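Local coordinates for protein haloacid dehalogenase/epoxide hydrolase family (Corynebacterium glutamicum ATCC 13032, PDB 2PR7) that is uncharacterized but belongs to the haloacid dehalogenase-like hydrolases and probably acts as a metal-dependent hydrolase, at residues A[3-13]-A[33-42]; A[91-101]-A[110-118]. All coordinates share one frame; numbering follows the deposited sequence. Where two conformers were deposited one is given.

Overall arrangement
Both contacts join neighbouring strands of one five-stranded parallel sheet, ordered 63-66, 36-41, 4-7, 94-98, 113-116. Interaction 1 pairs 4-7 with 36-41 near the centre of the folded chain. Interaction 2 pairs 94-98 with the outermost strand 113-116. Their centres are about 10 Å apart. Along the chain they come in series, each closing a beta-alpha-beta unit, through helix 17-32 and helix 101-110. Strands 4-7 and 94-98 are themselves neighbours, and probable backbone hydrogen bonds of I6 with V95 and V97 join the two contacts. The ends of 4-7 and 94-98 lead to the calcium ion, bound by D8 and the carbonyl of A10 from interaction 1 and by D99 from interaction 2.

Interaction 1. Residues A[3-13]-A[33-42]; sequences RGLIVDYAGVL and NGVGTVILSN. With CA (calcium ion), chain C; EDO (1,2-ethanediol), chain D.
G4 to V7 lie beside G36 to I39 in the parallel beta ladder of a beta-alpha-beta unit. It forms the centre of the Rossmann-like sheet of the HAD fold. The backbone of R3, L5 and V7 bonds to that of G36, V38 and L40. Five hydrogen bonds run in zigzag: G36 N to R3 O, L5 N to G36 O, V38 N to L5 O, V7 N to V38 O and L40 N to V7 O. G4 and I6 turn their backbone groups the other way, to strand 94-98.

At the start of the ladder, the R3 guanidinium presents its edge to the turn after helix 17-32. NH2 lies 2.8 Å from G34 O, but the bond is bent and weak. A second weak bond from NH2 reaches N33 O.

Apolar groups fill the two faces. I6 CG2 lies 3.6 Å from L40 CB, with the side chains side by side. On the other face L13 CD1 meets I39 CD1 tip to tip at 3.6 Å. I39 CG2, anti to the backbone N, reaches Y9 CB.

Past the strand ends the polar atoms gather at calcium. With CG anti to the backbone N (chi1 -161°), the D8 carboxylate extends to the ion, which OD2 binds at 2.2 Å. OD2 also accepts from a water that takes the N42 N-H. D8 OD1 accepts from Y9 N at 2.6 Å, from above the carboxylate plane. Its neighbour L40 O is another acceptor and takes its hydrogen bond from K74 NZ. A10 O binds calcium at 2.4 Å, while Y9 O accepts from both V12 N and L13 N.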
loop_
_atom_site.group_PDB
_atom_site.type_symbol
_atom_site.label_atom_id
_atom_site.label_comp_id
_atom_site.label_asym_id
_atom_site.label_seq_id
_atom_site.Cartn_x
_atom_site.Cartn_y
_atom_site.Cartn_z
ATOM N N ARG A 3 11.686 -2.340 2.298
ATOM C CA ARG A 3 11.793 -0.944 2.627
ATOM C C ARG A 3 10.548 -0.154 2.225
ATOM O O ARG A 3 10.421 0.986 2.632
ATOM C CB ARG A 3 12.968 -0.349 1.831
ATOM C CG ARG A 3 14.380 -0.873 2.146
ATOM C CD ARG A 3 14.713 -0.901 3.629
ATOM N NE ARG A 3 14.225 0.262 4.364
ATOM C CZ ARG A 3 13.845 0.235 5.645
ATOM N NH1 ARG A 3 13.883 -0.883 6.366
ATOM N NH2 ARG A 3 13.421 1.345 6.226
ATOM N N GLY A 4 9.678 -0.723 1.402
ATOM C CA GLY A 4 8.554 -0.008 0.866
ATOM C C GLY A 4 7.267 -0.792 1.043
ATOM O O GLY A 4 7.236 -1.989 0.799
ATOM N N LEU A 5 6.201 -0.095 1.445
ATOM C CA LEU A 5 4.847 -0.672 1.606
ATOM C C LEU A 5 3.886 0.082 0.715
ATOM O O LEU A 5 3.623 1.291 0.946
ATOM C CB LEU A 5 4.431 -0.579 3.067
ATOM C CG LEU A 5 2.993 -0.998 3.468
ATOM C CD1 LEU A 5 2.665 -2.440 3.027
ATOM C CD2 LEU A 5 2.836 -0.839 4.988
ATOM N N ILE A 6 3.338 -0.662 -0.251
ATOM C CA ILE A 6 2.421 -0.132 -1.275
ATOM C C ILE A 6 1.056 -0.784 -0.947
ATOM O O ILE A 6 0.971 -2.003 -0.862
ATOM C CB ILE A 6 2.857 -0.442 -2.694
ATOM C CG1 ILE A 6 4.297 0.047 -2.980
ATOM C CG2 ILE A 6 1.798 0.113 -3.700
ATOM C CD1 ILE A 6 4.845 -0.364 -4.350
ATOM N N VAL A 7 0.034 0.012 -0.651
ATOM C CA VAL A 7 -1.275 -0.527 -0.259
ATOM C C VAL A 7 -2.398 0.054 -1.084
ATOM O O VAL A 7 -2.302 1.180 -1.537
ATOM C CB VAL A 7 -1.585 -0.288 1.218
ATOM C CG1 VAL A 7 -0.349 -0.632 2.117
ATOM C CG2 VAL A 7 -2.020 1.119 1.470
ATOM N N ASP A 8 -3.429 -0.756 -1.300
ATOM C CA ASP A 8 -4.621 -0.275 -1.979
ATOM C C ASP A 8 -5.417 0.509 -0.992
ATOM O O ASP A 8 -5.184 0.438 0.214
ATOM C CB ASP A 8 -5.460 -1.392 -2.604
ATOM C CG ASP A 8 -6.412 -0.858 -3.681
ATOM O OD1 ASP A 8 -6.462 0.391 -3.961
ATOM O OD2 ASP A 8 -7.073 -1.648 -4.272
ATOM N N TYR A 9 -6.340 1.328 -1.488
ATOM C CA TYR A 9 -7.263 2.016 -0.622
ATOM C C TYR A 9 -8.581 1.213 -0.518
ATOM O O TYR A 9 -8.887 0.639 0.541
ATOM C CB TYR A 9 -7.524 3.450 -1.150
ATOM C CG TYR A 9 -8.430 4.193 -0.272
ATOM C CD1 TYR A 9 -7.962 4.744 0.903
ATOM C CD2 TYR A 9 -9.789 4.300 -0.576
ATOM C CE1 TYR A 9 -8.800 5.420 1.738
ATOM C CE2 TYR A 9 -10.651 4.969 0.262
ATOM C CZ TYR A 9 -10.152 5.532 1.417
ATOM O OH TYR A 9 -10.997 6.228 2.250
ATOM N N ALA A 10 -9.376 1.131 -1.612
ATOM C CA ALA A 10 -10.686 0.525 -1.540
ATOM C C ALA A 10 -10.543 -0.958 -1.251
ATOM O O ALA A 10 -9.797 -1.642 -1.921
ATOM C CB ALA A 10 -11.443 0.740 -2.884
ATOM N N GLY A 11 -11.252 -1.445 -0.253
ATOM C CA GLY A 11 -11.104 -2.840 0.103
ATOM C C GLY A 11 -9.964 -3.185 1.044
ATOM O O GLY A 11 -9.826 -4.357 1.472
ATOM N N VAL A 12 -9.149 -2.188 1.389
ATOM C CA VAL A 12 -8.047 -2.418 2.295
ATOM C C VAL A 12 -8.095 -1.412 3.433
ATOM O O VAL A 12 -8.112 -1.807 4.608
ATOM C CB VAL A 12 -6.691 -2.370 1.544
ATOM C CG1 VAL A 12 -5.538 -2.514 2.555
ATOM C CG2 VAL A 12 -6.612 -3.443 0.384
ATOM N N LEU A 13 -8.133 -0.112 3.114
ATOM C CA LEU A 13 -7.998 0.967 4.105
ATOM C C LEU A 13 -9.316 1.630 4.408
ATOM O O LEU A 13 -9.395 2.573 5.211
ATOM C CB LEU A 13 -6.996 2.044 3.592
ATOM C CG LEU A 13 -5.550 1.565 3.368
ATOM C CD1 LEU A 13 -4.681 2.687 2.707
ATOM C CD2 LEU A 13 -4.910 1.060 4.700
ATOM N N ASN A 33 9.807 2.975 11.620
ATOM C CA ASN A 33 10.872 2.062 11.240
ATOM C C ASN A 33 11.541 2.479 9.893
ATOM O O ASN A 33 12.421 1.797 9.402
ATOM C CB ASN A 33 10.347 0.623 11.174
ATOM C CG ASN A 33 10.287 -0.068 12.537
ATOM O OD1 ASN A 33 11.167 -0.866 12.884
ATOM N ND2 ASN A 33 9.238 0.216 13.297
ATOM N N GLY A 34 11.148 3.615 9.323
ATOM C CA GLY A 34 11.723 4.062 8.055
ATOM C C GLY A 34 11.130 3.445 6.811
ATOM O O GLY A 34 11.705 3.550 5.740
ATOM N N VAL A 35 10.000 2.768 6.927
ATOM C CA VAL A 35 9.377 2.148 5.760
ATOM C C VAL A 35 8.681 3.228 4.964
ATOM O O VAL A 35 7.933 3.985 5.512
ATOM C CB VAL A 35 8.387 1.087 6.217
ATOM C CG1 VAL A 35 7.543 0.541 5.016
ATOM C CG2 VAL A 35 9.141 -0.046 6.892
ATOM N N GLY A 36 8.934 3.326 3.668
ATOM C CA GLY A 36 8.180 4.242 2.826
ATOM C C GLY A 36 6.813 3.670 2.490
ATOM O O GLY A 36 6.659 2.469 2.345
ATOM N N THR A 37 5.811 4.537 2.430
ATOM C CA THR A 37 4.433 4.098 2.277
ATOM C C THR A 37 3.748 4.826 1.149
ATOM O O THR A 37 3.810 6.047 1.047
ATOM C CB THR A 37 3.631 4.286 3.578
ATOM O OG1 THR A 37 3.737 5.641 4.067
ATOM C CG2 THR A 37 4.171 3.349 4.622
ATOM N N VAL A 38 3.110 4.046 0.270
ATOM C CA VAL A 38 2.368 4.579 -0.869
ATOM C C VAL A 38 1.011 3.906 -0.953
ATOM O O VAL A 38 0.913 2.686 -0.799
ATOM C CB VAL A 38 3.093 4.333 -2.209
ATOM C CG1 VAL A 38 2.324 5.005 -3.353
ATOM C CG2 VAL A 38 4.442 4.859 -2.164
ATOM N N ILE A 39 -0.036 4.687 -1.190
ATOM C CA ILE A 39 -1.331 4.149 -1.567
ATOM C C ILE A 39 -1.335 4.163 -3.081
ATOM O O ILE A 39 -1.098 5.210 -3.700
ATOM C CB ILE A 39 -2.516 4.985 -1.030
ATOM C CG1 ILE A 39 -2.579 4.887 0.497
ATOM C CG2 ILE A 39 -3.822 4.534 -1.677
ATOM C CD1 ILE A 39 -3.612 5.740 1.174
ATOM N N LEU A 40 -1.554 2.987 -3.661
ATOM C CA LEU A 40 -1.646 2.826 -5.125
ATOM C C LEU A 40 -3.029 2.299 -5.375
ATOM O O LEU A 40 -3.347 1.138 -5.057
ATOM C CB LEU A 40 -0.609 1.885 -5.718
ATOM C CG LEU A 40 -0.601 1.652 -7.234
ATOM C CD1 LEU A 40 -0.275 2.960 -7.983
ATOM C CD2 LEU A 40 0.363 0.553 -7.583
ATOM N N SER A 41 -3.874 3.155 -5.942
ATOM C CA SER A 41 -5.270 2.828 -6.090
ATOM C C SER A 41 -5.741 2.938 -7.544
ATOM O O SER A 41 -5.436 3.939 -8.216
ATOM C CB SER A 41 -6.061 3.804 -5.227
ATOM O OG SER A 41 -7.462 3.700 -5.401
ATOM N N ASN A 42 -6.547 1.972 -7.991
ATOM C CA ASN A 42 -7.202 2.065 -9.281
ATOM C C ASN A 42 -8.488 2.843 -8.996
ATOM O O ASN A 42 -9.436 2.271 -8.477
ATOM C CB ASN A 42 -7.541 0.696 -9.862
ATOM C CG ASN A 42 -6.340 0.024 -10.552
ATOM O OD1 ASN A 42 -5.239 0.562 -10.588
ATOM N ND2 ASN A 42 -6.562 -1.171 -11.118
HETATM CA CA CA C . -8.945 -2.776 -3.908
HETATM C C1 EDO D . -7.252 5.221 6.883
HETATM O O1 EDO D . -8.189 5.503 7.925
HETATM C C2 EDO D . -6.495 4.010 7.364
HETATM O O2 EDO D . -7.326 2.865 7.120
HETATM O O HOH W 1 -7.292 -0.464 -6.582
HETATM O O HOH W 2 -10.348 -1.927 -5.718
HETATM O O HOH W 3 -11.574 -3.275 -4.347
HETATM O O HOH W 4 -7.933 -4.245 -5.562
#

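Interaction 2. Residues A[91-101]-A[110-118]; sequences MRDCVLVDDSI and AGLVGVYYQ. With CA (calcium ion), chain C.
V95 CG1 meets V115 CG2 at 3.7 Å on one face of a parallel ladder, the edge beta-alpha-beta unit of the HAD sheet. On the same face V97 CG1, anti to the backbone N (chi1 175°), reaches Y117 CD1. Helix 120-131 covers this face. Other apolar contacts begin before the strands, where L112 CD1 packs on M91 CB at 3.7 Å and L112 CD2 touches C94 CB. M91 is a selenomethionine, with SE near A110 CB.

The backbone pairs V95 with V113, L96 with G114, V97 with V115 and D98 with Y116. C94, L96 and D98 exchange backbone hydrogen bonds with V113, V115 and Y117, five in all.

The Y116 ring lies at the C-terminal end of the ladder. D99 O is at the ring edge, 3.3 Å from Y116 CE1. In one of two conformers of I101, CD1 lies over one face of the ring, offset toward the rim. A water bridges D99 O, Y117 O and Y116 OH.

The polar contacts lead to the metal. D99 OD1 binds calcium at 2.4 Å, and OD2 accepts from a metal-bound water. D98 OD1 accepts from S100 N at 2.9 Å through its anti lone pair, an Asx turn. It also takes a bond from another metal-bound water. D98 OD2 has a salt bridge to K74. D98 thus reaches the ion through water, and D99 directly. The D99 carboxylate, with the water held by D98, probably suits this end of the ladder to a divalent cation, while K74 balances part of the charge of D98.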
loop_
_atom_site.group_PDB
_atom_site.type_symbol
_atom_site.label_atom_id
_atom_site.label_comp_id
_atom_site.label_asym_id
_atom_site.label_seq_id
_atom_site.Cartn_x
_atom_site.Cartn_y
_atom_site.Cartn_z
HETATM N N MSE A 91 11.465 -1.692 -7.252
HETATM C CA MSE A 91 10.252 -2.479 -7.025
HETATM C C MSE A 91 10.548 -3.713 -6.158
HETATM O O MSE A 91 9.734 -4.087 -5.316
HETATM C CB MSE A 91 9.635 -2.902 -8.361
HETATM C CG MSE A 91 8.838 -1.830 -9.136
HETATM SE SE MSE A 91 8.051 -2.515 -10.747
HETATM C CE MSE A 91 9.557 -3.173 -11.600
ATOM N N ARG A 92 11.733 -4.314 -6.323
ATOM C CA ARG A 92 12.088 -5.517 -5.571
ATOM C C ARG A 92 12.138 -5.265 -4.060
ATOM O O ARG A 92 11.982 -6.211 -3.297
ATOM C CB ARG A 92 13.403 -6.185 -6.079
ATOM C CG ARG A 92 14.643 -5.395 -5.750
ATOM C CD ARG A 92 15.898 -5.785 -6.576
ATOM N NE ARG A 92 16.604 -4.565 -7.015
ATOM C CZ ARG A 92 17.608 -4.512 -7.886
ATOM N NH1 ARG A 92 18.101 -5.621 -8.449
ATOM N NH2 ARG A 92 18.133 -3.327 -8.191
ATOM N N ASP A 93 12.265 -4.010 -3.620
ATOM C CA ASP A 93 12.315 -3.689 -2.203
ATOM C C ASP A 93 10.943 -3.364 -1.622
ATOM O O ASP A 93 10.803 -2.947 -0.474
ATOM C CB ASP A 93 13.311 -2.533 -1.946
ATOM C CG ASP A 93 14.732 -2.960 -2.167
ATOM O OD1 ASP A 93 14.998 -4.186 -2.082
ATOM O OD2 ASP A 93 15.576 -2.089 -2.460
ATOM N N CYS A 94 9.912 -3.544 -2.424
ATOM C CA CYS A 94 8.554 -3.175 -2.004
ATOM C C CYS A 94 7.669 -4.379 -1.848
ATOM O O CYS A 94 7.775 -5.357 -2.634
ATOM C CB CYS A 94 7.909 -2.218 -2.986
ATOM S SG CYS A 94 8.767 -0.643 -3.250
ATOM N N VAL A 95 6.743 -4.226 -0.900
ATOM C CA VAL A 95 5.624 -5.110 -0.638
ATOM C C VAL A 95 4.335 -4.458 -1.163
ATOM O O VAL A 95 4.050 -3.303 -0.806
ATOM C CB VAL A 95 5.421 -5.357 0.867
ATOM C CG1 VAL A 95 4.296 -6.395 1.044
ATOM C CG2 VAL A 95 6.728 -5.894 1.546
ATOM N N LEU A 96 3.500 -5.193 -1.882
ATOM C CA LEU A 96 2.184 -4.714 -2.262
ATOM C C LEU A 96 1.141 -5.440 -1.411
ATOM O O LEU A 96 1.150 -6.691 -1.392
ATOM C CB LEU A 96 1.872 -5.011 -3.730
ATOM C CG LEU A 96 0.401 -4.700 -4.113
ATOM C CD1 LEU A 96 0.257 -3.137 -4.255
ATOM C CD2 LEU A 96 -0.090 -5.413 -5.376
ATOM N N VAL A 97 0.237 -4.702 -0.793
ATOM C CA VAL A 97 -0.873 -5.286 -0.135
ATOM C C VAL A 97 -2.143 -4.898 -0.911
ATOM O O VAL A 97 -2.460 -3.727 -1.044
ATOM C CB VAL A 97 -0.952 -4.808 1.343
ATOM C CG1 VAL A 97 -2.259 -5.347 2.069
ATOM C CG2 VAL A 97 0.348 -5.096 2.137
ATOM N N ASP A 98 -2.912 -5.877 -1.355
ATOM C CA ASP A 98 -4.046 -5.586 -2.224
ATOM C C ASP A 98 -5.068 -6.707 -2.076
ATOM O O ASP A 98 -4.708 -7.895 -1.912
ATOM C CB ASP A 98 -3.544 -5.502 -3.675
ATOM C CG ASP A 98 -4.488 -4.751 -4.637
ATOM O OD1 ASP A 98 -5.624 -5.203 -4.866
ATOM O OD2 ASP A 98 -4.038 -3.768 -5.241
ATOM N N ASP A 99 -6.340 -6.343 -2.172
ATOM C CA ASP A 99 -7.426 -7.321 -2.051
ATOM C C ASP A 99 -7.760 -8.025 -3.388
ATOM O O ASP A 99 -8.636 -8.871 -3.430
ATOM C CB ASP A 99 -8.693 -6.696 -1.452
ATOM C CG ASP A 99 -9.303 -5.654 -2.348
ATOM O OD1 ASP A 99 -8.531 -4.880 -2.894
ATOM O OD2 ASP A 99 -10.526 -5.626 -2.533
ATOM N N SER A 100 -7.052 -7.673 -4.457
ATOM C CA SER A 100 -7.209 -8.305 -5.759
ATOM C C SER A 100 -6.068 -9.270 -6.022
ATOM O O SER A 100 -4.900 -8.850 -6.127
ATOM C CB SER A 100 -7.237 -7.296 -6.888
ATOM O OG SER A 100 -7.027 -7.944 -8.118
ATOM N N ILE A 101 -6.410 -10.551 -6.173
ATOM C CA ILE A 101 -5.384 -11.555 -6.421
ATOM C C ILE A 101 -4.629 -11.269 -7.718
ATOM O O ILE A 101 -3.409 -11.454 -7.755
ATOM C CB ILE A 101 -5.924 -13.002 -6.369
ATOM C CG1 ILE A 101 -4.746 -13.990 -6.312
ATOM C CG2 ILE A 101 -6.860 -13.259 -7.536
ATOM C CD1 ILE A 101 -3.790 -13.765 -5.118
ATOM N N ALA A 110 6.259 -8.735 -11.325
ATOM C CA ALA A 110 7.129 -7.554 -11.487
ATOM C C ALA A 110 8.323 -7.555 -10.521
ATOM O O ALA A 110 9.215 -6.729 -10.647
ATOM C CB ALA A 110 6.331 -6.281 -11.326
ATOM N N GLY A 111 8.346 -8.473 -9.563
ATOM C CA GLY A 111 9.457 -8.541 -8.611
ATOM C C GLY A 111 9.213 -7.996 -7.232
ATOM O O GLY A 111 10.116 -8.003 -6.379
ATOM N N LEU A 112 8.002 -7.514 -6.984
ATOM C CA LEU A 112 7.661 -7.126 -5.663
ATOM C C LEU A 112 7.335 -8.363 -4.820
ATOM O O LEU A 112 7.105 -9.422 -5.348
ATOM C CB LEU A 112 6.427 -6.205 -5.652
ATOM C CG LEU A 112 6.534 -4.784 -6.209
ATOM C CD1 LEU A 112 6.495 -4.840 -7.746
ATOM C CD2 LEU A 112 5.399 -3.881 -5.668
ATOM N N VAL A 113 7.288 -8.161 -3.499
ATOM C CA VAL A 113 6.685 -9.123 -2.563
ATOM C C VAL A 113 5.185 -8.843 -2.462
ATOM O O VAL A 113 4.777 -7.725 -2.240
ATOM C CB VAL A 113 7.360 -9.124 -1.171
ATOM C CG1 VAL A 113 6.574 -10.001 -0.231
ATOM C CG2 VAL A 113 8.813 -9.614 -1.292
ATOM N N GLY A 114 4.362 -9.875 -2.609
ATOM C CA GLY A 114 2.917 -9.717 -2.629
ATOM C C GLY A 114 2.256 -10.193 -1.348
ATOM O O GLY A 114 2.608 -11.265 -0.832
ATOM N N VAL A 115 1.254 -9.453 -0.882
ATOM C CA VAL A 115 0.420 -9.891 0.229
ATOM C C VAL A 115 -1.018 -9.721 -0.172
ATOM O O VAL A 115 -1.475 -8.585 -0.453
ATOM C CB VAL A 115 0.689 -9.070 1.479
ATOM C CG1 VAL A 115 -0.334 -9.441 2.629
ATOM C CG2 VAL A 115 2.150 -9.262 1.944
ATOM N N TYR A 116 -1.752 -10.846 -0.227
ATOM C CA TYR A 116 -3.180 -10.829 -0.534
ATOM C C TYR A 116 -3.997 -10.470 0.699
ATOM O O TYR A 116 -3.916 -11.125 1.716
ATOM C CB TYR A 116 -3.594 -12.182 -1.060
ATOM C CG TYR A 116 -5.044 -12.346 -1.396
ATOM C CD1 TYR A 116 -5.689 -11.451 -2.228
ATOM C CD2 TYR A 116 -5.783 -13.400 -0.884
ATOM C CE1 TYR A 116 -7.001 -11.610 -2.563
ATOM C CE2 TYR A 116 -7.119 -13.572 -1.238
ATOM C CZ TYR A 116 -7.722 -12.680 -2.098
ATOM O OH TYR A 116 -9.061 -12.820 -2.479
ATOM N N TYR A 117 -4.800 -9.411 0.598
ATOM C CA TYR A 117 -5.604 -8.900 1.702
ATOM C C TYR A 117 -7.009 -9.396 1.576
ATOM O O TYR A 117 -7.788 -8.952 0.702
ATOM C CB TYR A 117 -5.636 -7.386 1.675
ATOM C CG TYR A 117 -6.246 -6.748 2.899
ATOM C CD1 TYR A 117 -5.460 -6.477 4.013
ATOM C CD2 TYR A 117 -7.544 -6.384 2.942
ATOM C CE1 TYR A 117 -5.982 -5.881 5.101
ATOM C CE2 TYR A 117 -8.061 -5.788 4.042
ATOM C CZ TYR A 117 -7.255 -5.547 5.117
ATOM O OH TYR A 117 -7.744 -4.924 6.253
ATOM N N GLN A 118 -7.323 -10.396 2.362
ATOM C CA GLN A 118 -8.714 -10.832 2.476
ATOM C C GLN A 118 -9.263 -10.514 3.870
ATOM O O GLN A 118 -10.429 -10.187 4.016
ATOM C CB GLN A 118 -8.798 -12.319 2.116
ATOM C CG GLN A 118 -10.189 -12.912 2.135
ATOM C CD GLN A 118 -10.209 -14.319 1.485
ATOM O OE1 GLN A 118 -9.587 -15.225 2.013
ATOM N NE2 GLN A 118 -10.986 -14.506 0.383
HETATM CA CA CA C . -8.945 -2.776 -3.908
HETATM O O HOH W 4 -7.933 -4.245 -5.562
HETATM O O HOH W 5 -10.039 -10.152 -1.066
HETATM O O HOH W 3 -11.574 -3.275 -4.347
HETATM O O HOH W 2 -10.348 -1.927 -5.718
#